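Local atomic coordinates of CCHC-type domain-containing protein (Trypanosoma brucei brucei, PDB entry 7C45), a protein that binds oligouridine RNA and probably trims guide RNAs as a 3'-5' exonuclease of the RNase D type, with two zinc knuckles following its exonuclease domain. Residues 129-139 / 245-256; 32-40 / 90-100. All coordinates share one frame; numbering follows the deposited sequence.

In the fold
Interaction 2 lies in the buried core of the exonuclease fold. It pairs neighbouring parallel strands, 37-40 and 97-100, of the central mixed sheet and includes the ends of the helices that precede them. Interaction 1 is only partly buried. There helix 124-136 of the exonuclease meets helix 245-251 and the chain that runs on to the first zinc knuckle. The two contacts share no element, and their centres are about 26 Å apart. Regular backbone bonds and aliphatic side chains dominate interaction 2, with exposed charged groups at one end and one buried lysine held by backbone carbonyls. Interaction 1 centres on one tryptophan and on glycines that bring backbone against backbone, close to the bound RNA.

Interaction 1: 129-139 / 245-256; sequences TAIQWKLRSVN and RAWLERYIGPGG
Trp133 fills the angle between two helices, 129-136 and 245-251, whose axes cross at -78°, and the glycine-rich chain after the second. The first belongs to the RNase H-like 3'-5' exonuclease; the chain after the second leads to the CCHC zinc knuckles. The Trp133 indole is packed on both faces by CH-pi contacts. Leu248 CB sits 3.7 Å from the centroid of the five-membered ring, almost on the ring normal, and Gly255 CA covers the opposite face. Glu249 CD meets the ring edge. Trp133 CG lies anti to its backbone N (chi1 173°), which carries the ring across to helix 245-251.

Aliphatic contacts extend the packing. Leu248 CD1 reaches Asn139 CB at 3.6 Å, and Ile252 CD1 touches Ala130 CB.

Polar groups meet around this packing. Asn139 ND2 lies over the centre of the Arg245 guanidinium and bonds Val243 O. Trp133 NE1 donates in its ring plane to Gly253 O at 2.9 Å. Trp133 O accepts from both Ser137 N and Gly256 N, the latter at 3.0 Å. One water donates to Lys134 O and Pro254 O. Nearby, Arg136 bonds Gly265 of the first zinc knuckle and packs on an RNA sugar. Ser137 OG donates to Gly256 O at an unusually short 2.5 Å, on a carbonyl lone pair.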
loop_
_atom_site.group_PDB
_atom_site.type_symbol
_atom_site.label_atom_id
_atom_site.label_comp_id
_atom_site.label_asym_id
_atom_site.label_seq_id
_atom_site.Cartn_x
_atom_site.Cartn_y
_atom_site.Cartn_z
ATOM N N THR A 129 -0.646 -6.085 -8.338
ATOM C CA THR A 129 -1.668 -6.878 -9.017
ATOM C C THR A 129 -1.543 -6.770 -10.532
ATOM O O THR A 129 -1.663 -7.776 -11.234
ATOM C CB THR A 129 -3.062 -6.456 -8.549
ATOM O OG1 THR A 129 -3.171 -6.757 -7.162
ATOM C CG2 THR A 129 -4.136 -7.228 -9.312
ATOM N N ALA A 130 -1.269 -5.565 -11.056
ATOM C CA ALA A 130 -1.190 -5.381 -12.504
ATOM C C ALA A 130 -0.073 -6.222 -13.098
ATOM O O ALA A 130 -0.199 -6.740 -14.215
ATOM C CB ALA A 130 -0.974 -3.902 -12.838
ATOM N N ILE A 131 1.012 -6.376 -12.349
ATOM C CA ILE A 131 2.107 -7.244 -12.777
ATOM C C ILE A 131 1.628 -8.685 -12.848
ATOM O O ILE A 131 1.845 -9.382 -13.848
ATOM C CB ILE A 131 3.305 -7.086 -11.826
ATOM C CG1 ILE A 131 3.918 -5.687 -11.995
ATOM C CG2 ILE A 131 4.359 -8.193 -12.044
ATOM C CD1 ILE A 131 4.959 -5.332 -10.951
ATOM N N GLN A 132 0.954 -9.152 -11.792
ATOM C CA GLN A 132 0.412 -10.512 -11.823
ATOM C C GLN A 132 -0.607 -10.690 -12.931
ATOM O O GLN A 132 -0.721 -11.785 -13.490
ATOM C CB GLN A 132 -0.242 -10.881 -10.491
ATOM C CG GLN A 132 0.633 -10.579 -9.324
ATOM C CD GLN A 132 2.039 -11.064 -9.524
ATOM O OE1 GLN A 132 2.279 -12.228 -9.878
ATOM N NE2 GLN A 132 2.979 -10.183 -9.318
ATOM N N TRP A 133 -1.379 -9.651 -13.226
ATOM C CA TRP A 133 -2.336 -9.722 -14.317
ATOM C C TRP A 133 -1.626 -9.879 -15.656
ATOM O O TRP A 133 -1.985 -10.749 -16.455
ATOM C CB TRP A 133 -3.214 -8.469 -14.324
ATOM C CG TRP A 133 -4.106 -8.396 -15.512
ATOM C CD1 TRP A 133 -3.947 -7.629 -16.635
ATOM C CD2 TRP A 133 -5.273 -9.176 -15.719
ATOM N NE1 TRP A 133 -4.978 -7.868 -17.514
ATOM C CE2 TRP A 133 -5.798 -8.813 -16.977
ATOM C CE3 TRP A 133 -5.933 -10.128 -14.956
ATOM C CZ2 TRP A 133 -6.957 -9.387 -17.481
ATOM C CZ3 TRP A 133 -7.077 -10.683 -15.455
ATOM C CH2 TRP A 133 -7.572 -10.326 -16.712
ATOM N N LYS A 134 -0.644 -9.014 -15.936
ATOM C CA LYS A 134 0.056 -9.075 -17.215
ATOM C C LYS A 134 0.753 -10.419 -17.412
ATOM O O LYS A 134 0.769 -10.960 -18.522
ATOM C CB LYS A 134 1.079 -7.943 -17.321
ATOM C CG LYS A 134 1.910 -7.986 -18.576
ATOM C CD LYS A 134 2.650 -6.694 -18.780
ATOM C CE LYS A 134 3.392 -6.705 -20.101
ATOM N NZ LYS A 134 2.395 -6.502 -21.183
ATOM N N LEU A 135 1.341 -10.966 -16.354
ATOM C CA LEU A 135 2.081 -12.215 -16.472
ATOM C C LEU A 135 1.192 -13.454 -16.372
ATOM O O LEU A 135 1.516 -14.474 -16.973
ATOM C CB LEU A 135 3.158 -12.307 -15.392
ATOM C CG LEU A 135 4.230 -11.226 -15.420
ATOM C CD1 LEU A 135 5.161 -11.331 -14.237
ATOM C CD2 LEU A 135 4.993 -11.278 -16.716
ATOM N N ARG A 136 0.103 -13.408 -15.597
ATOM C CA ARG A 136 -0.607 -14.630 -15.226
ATOM C C ARG A 136 -2.129 -14.531 -15.262
ATOM O O ARG A 136 -2.793 -15.541 -14.988
ATOM C CB ARG A 136 -0.200 -15.079 -13.816
ATOM C CG ARG A 136 1.273 -15.197 -13.570
ATOM C CD ARG A 136 1.554 -15.001 -12.105
ATOM N NE ARG A 136 0.666 -15.804 -11.298
ATOM C CZ ARG A 136 0.546 -15.697 -9.979
ATOM N NH1 ARG A 136 -0.286 -16.497 -9.329
ATOM N NH2 ARG A 136 1.234 -14.786 -9.304
ATOM N N SER A 137 -2.702 -13.379 -15.601
ATOM C CA SER A 137 -4.156 -13.168 -15.557
ATOM C C SER A 137 -4.700 -13.348 -14.140
ATOM O O SER A 137 -5.831 -13.799 -13.946
ATOM C CB SER A 137 -4.902 -14.087 -16.532
ATOM O OG SER A 137 -4.501 -13.854 -17.865
ATOM N N VAL A 138 -3.886 -12.990 -13.156
ATOM C CA VAL A 138 -4.263 -13.000 -11.754
ATOM C C VAL A 138 -4.636 -11.570 -11.370
ATOM O O VAL A 138 -3.863 -10.637 -11.627
ATOM C CB VAL A 138 -3.114 -13.530 -10.887
ATOM C CG1 VAL A 138 -3.311 -13.152 -9.423
ATOM C CG2 VAL A 138 -2.979 -15.054 -11.051
ATOM N N ASN A 139 -5.829 -11.399 -10.775
ATOM C CA ASN A 139 -6.304 -10.089 -10.328
ATOM C C ASN A 139 -6.430 -9.981 -8.807
ATOM O O ASN A 139 -7.081 -9.066 -8.313
ATOM C CB ASN A 139 -7.640 -9.734 -10.981
ATOM C CG ASN A 139 -8.804 -10.519 -10.406
ATOM O OD1 ASN A 139 -8.640 -11.664 -9.974
ATOM N ND2 ASN A 139 -9.986 -9.897 -10.388
ATOM N N ARG A 245 -11.395 -6.978 -13.230
ATOM C CA ARG A 245 -10.731 -7.441 -14.458
ATOM C C ARG A 245 -10.970 -6.504 -15.633
ATOM O O ARG A 245 -10.073 -6.305 -16.460
ATOM C CB ARG A 245 -11.184 -8.855 -14.839
ATOM C CG ARG A 245 -10.829 -9.903 -13.834
ATOM C CD ARG A 245 -10.990 -11.300 -14.416
ATOM N NE ARG A 245 -10.615 -12.293 -13.429
ATOM C CZ ARG A 245 -11.396 -12.653 -12.416
ATOM N NH1 ARG A 245 -10.978 -13.562 -11.543
ATOM N NH2 ARG A 245 -12.599 -12.115 -12.274
ATOM N N ALA A 246 -12.172 -5.931 -15.744
ATOM C CA ALA A 246 -12.418 -5.031 -16.862
ATOM C C ALA A 246 -11.493 -3.816 -16.811
ATOM O O ALA A 246 -10.989 -3.370 -17.846
ATOM C CB ALA A 246 -13.883 -4.598 -16.885
ATOM N N TRP A 247 -11.254 -3.263 -15.616
ATOM C CA TRP A 247 -10.313 -2.145 -15.530
ATOM C C TRP A 247 -8.893 -2.592 -15.871
ATOM O O TRP A 247 -8.145 -1.849 -16.507
ATOM C CB TRP A 247 -10.353 -1.508 -14.146
ATOM C CG TRP A 247 -11.596 -0.730 -13.913
ATOM C CD1 TRP A 247 -12.676 -0.618 -14.752
ATOM C CD2 TRP A 247 -11.881 0.081 -12.780
ATOM N NE1 TRP A 247 -13.628 0.194 -14.182
ATOM C CE2 TRP A 247 -13.162 0.637 -12.981
ATOM C CE3 TRP A 247 -11.185 0.378 -11.615
ATOM C CZ2 TRP A 247 -13.753 1.483 -12.045
ATOM C CZ3 TRP A 247 -11.784 1.211 -10.687
ATOM C CH2 TRP A 247 -13.054 1.745 -10.905
ATOM N N LEU A 248 -8.501 -3.791 -15.450
ATOM C CA LEU A 248 -7.181 -4.305 -15.815
ATOM C C LEU A 248 -7.054 -4.429 -17.328
ATOM O O LEU A 248 -6.050 -4.005 -17.921
ATOM C CB LEU A 248 -6.944 -5.654 -15.140
ATOM C CG LEU A 248 -6.602 -5.573 -13.643
ATOM C CD1 LEU A 248 -6.701 -6.909 -12.958
ATOM C CD2 LEU A 248 -5.221 -5.017 -13.432
ATOM N N GLU A 249 -8.071 -5.016 -17.965
ATOM C CA GLU A 249 -8.050 -5.130 -19.422
ATOM C C GLU A 249 -7.893 -3.761 -20.073
ATOM O O GLU A 249 -7.140 -3.611 -21.041
ATOM C CB GLU A 249 -9.320 -5.825 -19.931
ATOM C CG GLU A 249 -9.545 -7.245 -19.408
ATOM C CD GLU A 249 -9.080 -8.339 -20.377
ATOM O OE1 GLU A 249 -8.256 -8.033 -21.267
ATOM O OE2 GLU A 249 -9.534 -9.497 -20.231
ATOM N N ARG A 250 -8.572 -2.745 -19.532
ATOM C CA ARG A 250 -8.567 -1.421 -20.145
ATOM C C ARG A 250 -7.237 -0.699 -19.944
ATOM O O ARG A 250 -6.650 -0.177 -20.898
ATOM C CB ARG A 250 -9.712 -0.592 -19.572
ATOM C CG ARG A 250 -9.664 0.867 -19.936
ATOM C CD ARG A 250 -10.893 1.536 -19.339
ATOM N NE ARG A 250 -10.916 2.971 -19.567
ATOM C CZ ARG A 250 -11.849 3.778 -19.079
ATOM N NH1 ARG A 250 -11.802 5.078 -19.331
ATOM N NH2 ARG A 250 -12.821 3.279 -18.327
ATOM N N TYR A 251 -6.748 -0.651 -18.709
ATOM C CA TYR A 251 -5.583 0.167 -18.394
ATOM C C TYR A 251 -4.259 -0.561 -18.578
ATOM O O TYR A 251 -3.255 0.079 -18.911
ATOM C CB TYR A 251 -5.684 0.685 -16.951
ATOM C CG TYR A 251 -6.798 1.695 -16.798
ATOM C CD1 TYR A 251 -6.568 3.046 -17.034
ATOM C CD2 TYR A 251 -8.084 1.302 -16.450
ATOM C CE1 TYR A 251 -7.584 3.976 -16.931
ATOM C CE2 TYR A 251 -9.105 2.233 -16.328
ATOM C CZ TYR A 251 -8.848 3.564 -16.572
ATOM O OH TYR A 251 -9.858 4.490 -16.473
ATOM N N ILE A 252 -4.227 -1.867 -18.351
ATOM C CA ILE A 252 -3.003 -2.641 -18.450
ATOM C C ILE A 252 -2.932 -3.411 -19.765
ATOM O O ILE A 252 -1.862 -3.526 -20.364
ATOM C CB ILE A 252 -2.877 -3.596 -17.241
ATOM C CG1 ILE A 252 -3.083 -2.844 -15.910
ATOM C CG2 ILE A 252 -1.523 -4.259 -17.237
ATOM C CD1 ILE A 252 -2.118 -1.696 -15.703
ATOM N N GLY A 253 -4.055 -3.954 -20.225
ATOM C CA GLY A 253 -4.057 -4.773 -21.419
ATOM C C GLY A 253 -4.491 -6.190 -21.109
ATOM O O GLY A 253 -4.976 -6.492 -20.012
ATOM N N PRO A 254 -4.318 -7.090 -22.078
ATOM C CA PRO A 254 -4.764 -8.473 -21.893
ATOM C C PRO A 254 -3.936 -9.172 -20.840
ATOM O O PRO A 254 -2.752 -8.891 -20.665
ATOM C CB PRO A 254 -4.535 -9.104 -23.272
ATOM C CG PRO A 254 -3.405 -8.339 -23.811
ATOM C CD PRO A 254 -3.629 -6.916 -23.366
ATOM N N GLY A 255 -4.582 -10.088 -20.129
ATOM C CA GLY A 255 -3.896 -10.853 -19.127
ATOM C C GLY A 255 -3.061 -11.960 -19.740
ATOM O O GLY A 255 -3.348 -12.471 -20.823
ATOM N N GLY A 256 -2.007 -12.333 -19.024
ATOM C CA GLY A 256 -1.057 -13.303 -19.519
ATOM C C GLY A 256 -1.352 -14.715 -19.060
ATOM O O GLY A 256 -2.344 -15.004 -18.397
HETATM O O HOH W 1 -0.400 -10.048 -20.814
#

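Interaction 2: 32-40 / 90-100; sequences LQGARSIAL and LLSDREIRKLF
Leu40 CB lies over one face of the Phe100 ring in a CH-pi contact, 4.2 Å from the centroid and offset toward the rim. Leu40 CD1 touches Phe100 CZ. The guanidinium of Arg36 has Glu95 O over one face; the chain bends at chi2 and chi3 to fold back there. Arg36 NH1 also makes a long salt bridge with Glu95 OE1, 3.9 Å. At the edge of the Arg97 guanidinium, in its plane, a water accepts from NH1 and also bonds Ser37 OG.

These groups lie on, or just before, two parallel strands, 37-40 and 97-100, of the central sheet of the RNase H-like exonuclease fold. Arg97 N bonds Arg36 O. Ile38 N to Arg97 O, Leu99 N to Ile38 O and Leu40 N to Leu99 O follow, each 2.8 Å. The pairing places strand 37-44, which continues to Asp41 and Glu43; with Asp191 these bind the calcium ion.

Ser37, Ala39, Arg97 and Leu99 share one sheet face, where helix 182-202 covers Ala39 and Leu99. On the other face Ile38 CD1 touches Leu90 CD2, a tight 3.4 Å, and Ile96 CG2. Leu90 CD1 comes equally close to Leu32 CB, which ties the ends of helices 22-33 and 80-92 together. Leu40 CD1 meets Leu91 CD2. Leu40 and Lys98 lie side by side, with Leu40 CD1 3.5 Å from Lys98 CG.

Lys98 bends at chi2 and chi3 and turns its end away from strand 37-40. Lys98 NZ donates in the carbonyl plane to Leu90 O and Ile96 O, the latter at 2.6 Å, and also to Glu119 O. These carbonyls would probably stabilise its charge. The chemistry implies an apolar packing face against the helix ends, with the buried Lys98 ammonium held by carbonyls, Arg97 paired with Glu216, and a long ion pair at Arg36.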
loop_
_atom_site.group_PDB
_atom_site.type_symbol
_atom_site.label_atom_id
_atom_site.label_comp_id
_atom_site.label_asym_id
_atom_site.label_seq_id
_atom_site.Cartn_x
_atom_site.Cartn_y
_atom_site.Cartn_z
ATOM N N LEU A 32 6.955 18.297 3.427
ATOM C CA LEU A 32 6.303 17.545 2.366
ATOM C C LEU A 32 6.165 18.369 1.099
ATOM O O LEU A 32 6.119 17.807 0.001
ATOM C CB LEU A 32 4.928 17.069 2.831
ATOM C CG LEU A 32 4.905 16.105 3.984
ATOM C CD1 LEU A 32 3.464 15.966 4.484
ATOM C CD2 LEU A 32 5.489 14.754 3.581
ATOM N N GLN A 33 6.114 19.700 1.227
ATOM C CA GLN A 33 6.029 20.563 0.052
ATOM C C GLN A 33 7.216 20.408 -0.883
ATOM O O GLN A 33 7.096 20.693 -2.081
ATOM C CB GLN A 33 5.914 22.021 0.476
ATOM C CG GLN A 33 4.506 22.391 0.792
ATOM C CD GLN A 33 4.368 23.806 1.269
ATOM O OE1 GLN A 33 5.322 24.423 1.723
ATOM N NE2 GLN A 33 3.155 24.325 1.187
ATOM N N GLY A 34 8.371 20.018 -0.367
ATOM C CA GLY A 34 9.531 19.767 -1.203
ATOM C C GLY A 34 9.677 18.343 -1.705
ATOM O O GLY A 34 10.721 17.997 -2.258
ATOM N N ALA A 35 8.673 17.495 -1.522
ATOM C CA ALA A 35 8.796 16.111 -1.956
ATOM C C ALA A 35 8.413 15.943 -3.422
ATOM O O ALA A 35 7.658 16.730 -4.002
ATOM C CB ALA A 35 7.908 15.192 -1.115
ATOM N N ARG A 36 8.942 14.875 -4.009
ATOM C CA ARG A 36 8.466 14.362 -5.282
ATOM C C ARG A 36 7.503 13.196 -5.118
ATOM O O ARG A 36 6.626 13.009 -5.968
ATOM C CB ARG A 36 9.650 13.905 -6.148
ATOM C CG ARG A 36 10.694 14.984 -6.423
ATOM C CD ARG A 36 10.058 16.211 -7.070
ATOM N NE ARG A 36 9.196 15.819 -8.166
ATOM C CZ ARG A 36 8.193 16.556 -8.628
ATOM N NH1 ARG A 36 7.459 16.106 -9.644
ATOM N NH2 ARG A 36 7.911 17.735 -8.075
ATOM N N SER A 37 7.675 12.395 -4.064
ATOM C CA SER A 37 6.777 11.293 -3.744
ATOM C C SER A 37 6.492 11.281 -2.247
ATOM O O SER A 37 7.404 11.465 -1.439
ATOM C CB SER A 37 7.367 9.942 -4.166
ATOM O OG SER A 37 7.577 9.920 -5.556
ATOM N N ILE A 38 5.225 11.062 -1.885
ATOM C CA ILE A 38 4.805 10.988 -0.487
ATOM C C ILE A 38 3.999 9.713 -0.303
ATOM O O ILE A 38 2.928 9.576 -0.893
ATOM C CB ILE A 38 3.949 12.194 -0.064
ATOM C CG1 ILE A 38 4.657 13.515 -0.350
ATOM C CG2 ILE A 38 3.552 12.067 1.409
ATOM C CD1 ILE A 38 3.766 14.666 -0.141
ATOM N N ALA A 39 4.516 8.787 0.501
ATOM C CA ALA A 39 3.765 7.604 0.897
ATOM C C ALA A 39 2.738 7.996 1.952
ATOM O O ALA A 39 3.092 8.653 2.934
ATOM C CB ALA A 39 4.704 6.543 1.455
ATOM N N LEU A 40 1.492 7.564 1.763
ATOM C CA LEU A 40 0.398 7.909 2.668
ATOM C C LEU A 40 -0.296 6.667 3.197
ATOM O O LEU A 40 -0.339 5.628 2.538
ATOM C CB LEU A 40 -0.633 8.778 1.997
ATOM C CG LEU A 40 -0.190 10.193 1.671
ATOM C CD1 LEU A 40 -1.239 10.863 0.812
ATOM C CD2 LEU A 40 0.029 11.008 2.947
ATOM N N LEU A 90 -1.322 20.321 -1.117
ATOM C CA LEU A 90 -0.338 19.308 -1.431
ATOM C C LEU A 90 -1.009 18.024 -1.919
ATOM O O LEU A 90 -0.545 17.388 -2.876
ATOM C CB LEU A 90 0.486 19.090 -0.174
ATOM C CG LEU A 90 1.663 18.187 0.056
ATOM C CD1 LEU A 90 2.209 18.619 1.386
ATOM C CD2 LEU A 90 1.166 16.784 0.132
ATOM N N LEU A 91 -2.085 17.608 -1.254
ATOM C CA LEU A 91 -2.750 16.384 -1.688
ATOM C C LEU A 91 -3.334 16.537 -3.085
ATOM O O LEU A 91 -3.381 15.565 -3.839
ATOM C CB LEU A 91 -3.828 15.978 -0.681
ATOM C CG LEU A 91 -3.324 15.644 0.730
ATOM C CD1 LEU A 91 -4.429 15.629 1.779
ATOM C CD2 LEU A 91 -2.610 14.307 0.690
ATOM N N SER A 92 -3.730 17.745 -3.465
ATOM C CA SER A 92 -4.333 18.026 -4.761
ATOM C C SER A 92 -3.326 18.298 -5.875
ATOM O O SER A 92 -3.742 18.406 -7.034
ATOM C CB SER A 92 -5.271 19.248 -4.662
ATOM O OG SER A 92 -6.203 19.085 -3.623
ATOM N N ASP A 93 -2.034 18.428 -5.558
ATOM C CA ASP A 93 -0.992 18.797 -6.514
ATOM C C ASP A 93 -0.573 17.583 -7.337
ATOM O O ASP A 93 0.151 16.709 -6.851
ATOM C CB ASP A 93 0.205 19.371 -5.758
ATOM C CG ASP A 93 1.269 19.947 -6.663
ATOM O OD1 ASP A 93 1.250 19.749 -7.886
ATOM O OD2 ASP A 93 2.165 20.613 -6.108
ATOM N N ARG A 94 -0.964 17.554 -8.608
ATOM C CA ARG A 94 -0.645 16.402 -9.440
ATOM C C ARG A 94 0.862 16.205 -9.630
ATOM O O ARG A 94 1.283 15.105 -9.991
ATOM C CB ARG A 94 -1.365 16.534 -10.783
ATOM C CG ARG A 94 -0.798 17.573 -11.702
ATOM N N GLU A 95 1.682 17.215 -9.342
ATOM C CA GLU A 95 3.125 17.118 -9.534
ATOM C C GLU A 95 3.848 16.398 -8.402
ATOM O O GLU A 95 5.036 16.084 -8.548
ATOM C CB GLU A 95 3.729 18.519 -9.718
ATOM C CG GLU A 95 3.459 19.121 -11.079
ATOM C CD GLU A 95 3.782 18.157 -12.203
ATOM O OE1 GLU A 95 4.918 17.638 -12.242
ATOM O OE2 GLU A 95 2.891 17.899 -13.040
ATOM N N ILE A 96 3.177 16.142 -7.282
ATOM C CA ILE A 96 3.715 15.342 -6.196
ATOM C C ILE A 96 2.969 14.011 -6.194
ATOM O O ILE A 96 1.747 13.980 -5.996
ATOM C CB ILE A 96 3.566 16.063 -4.850
ATOM C CG1 ILE A 96 4.162 17.467 -4.934
ATOM C CG2 ILE A 96 4.180 15.256 -3.731
ATOM C CD1 ILE A 96 3.990 18.225 -3.689
ATOM N N ARG A 97 3.695 12.917 -6.402
ATOM C CA ARG A 97 3.076 11.601 -6.447
ATOM C C ARG A 97 2.733 11.152 -5.032
ATOM O O ARG A 97 3.582 11.170 -4.142
ATOM C CB ARG A 97 4.011 10.594 -7.123
ATOM C CG ARG A 97 3.530 9.167 -7.121
ATOM C CD ARG A 97 4.490 8.271 -7.884
ATOM N NE ARG A 97 4.509 8.599 -9.301
ATOM C CZ ARG A 97 5.597 8.526 -10.055
ATOM N NH1 ARG A 97 6.754 8.144 -9.514
ATOM N NH2 ARG A 97 5.527 8.845 -11.338
ATOM N N LYS A 98 1.479 10.787 -4.812
ATOM C CA LYS A 98 1.065 10.220 -3.542
ATOM C C LYS A 98 1.005 8.703 -3.719
ATOM O O LYS A 98 0.317 8.210 -4.616
ATOM C CB LYS A 98 -0.276 10.808 -3.103
ATOM C CG LYS A 98 -0.151 12.134 -2.270
ATOM C CD LYS A 98 0.355 13.319 -3.094
ATOM C CE LYS A 98 -0.763 13.878 -3.963
ATOM N NZ LYS A 98 -0.429 14.933 -4.933
ATOM N N LEU A 99 1.735 7.979 -2.877
ATOM C CA LEU A 99 1.851 6.528 -2.926
ATOM C C LEU A 99 0.972 5.899 -1.852
ATOM O O LEU A 99 1.103 6.230 -0.671
ATOM C CB LEU A 99 3.302 6.106 -2.704
ATOM C CG LEU A 99 4.326 6.673 -3.689
ATOM C CD1 LEU A 99 5.705 6.589 -3.073
ATOM C CD2 LEU A 99 4.296 5.896 -4.982
ATOM N N PHE A 100 0.120 4.960 -2.256
ATOM C CA PHE A 100 -0.774 4.257 -1.345
ATOM C C PHE A 100 -0.528 2.764 -1.466
ATOM O O PHE A 100 0.071 2.301 -2.434
ATOM C CB PHE A 100 -2.254 4.514 -1.652
ATOM C CG PHE A 100 -2.749 5.874 -1.226
ATOM C CD1 PHE A 100 -2.602 6.963 -2.059
ATOM C CD2 PHE A 100 -3.369 6.039 -0.009
ATOM C CE1 PHE A 100 -3.069 8.215 -1.681
ATOM C CE2 PHE A 100 -3.851 7.283 0.384
ATOM C CZ PHE A 100 -3.689 8.372 -0.454
HETATM O O HOH W 2 7.412 7.439 -6.528
#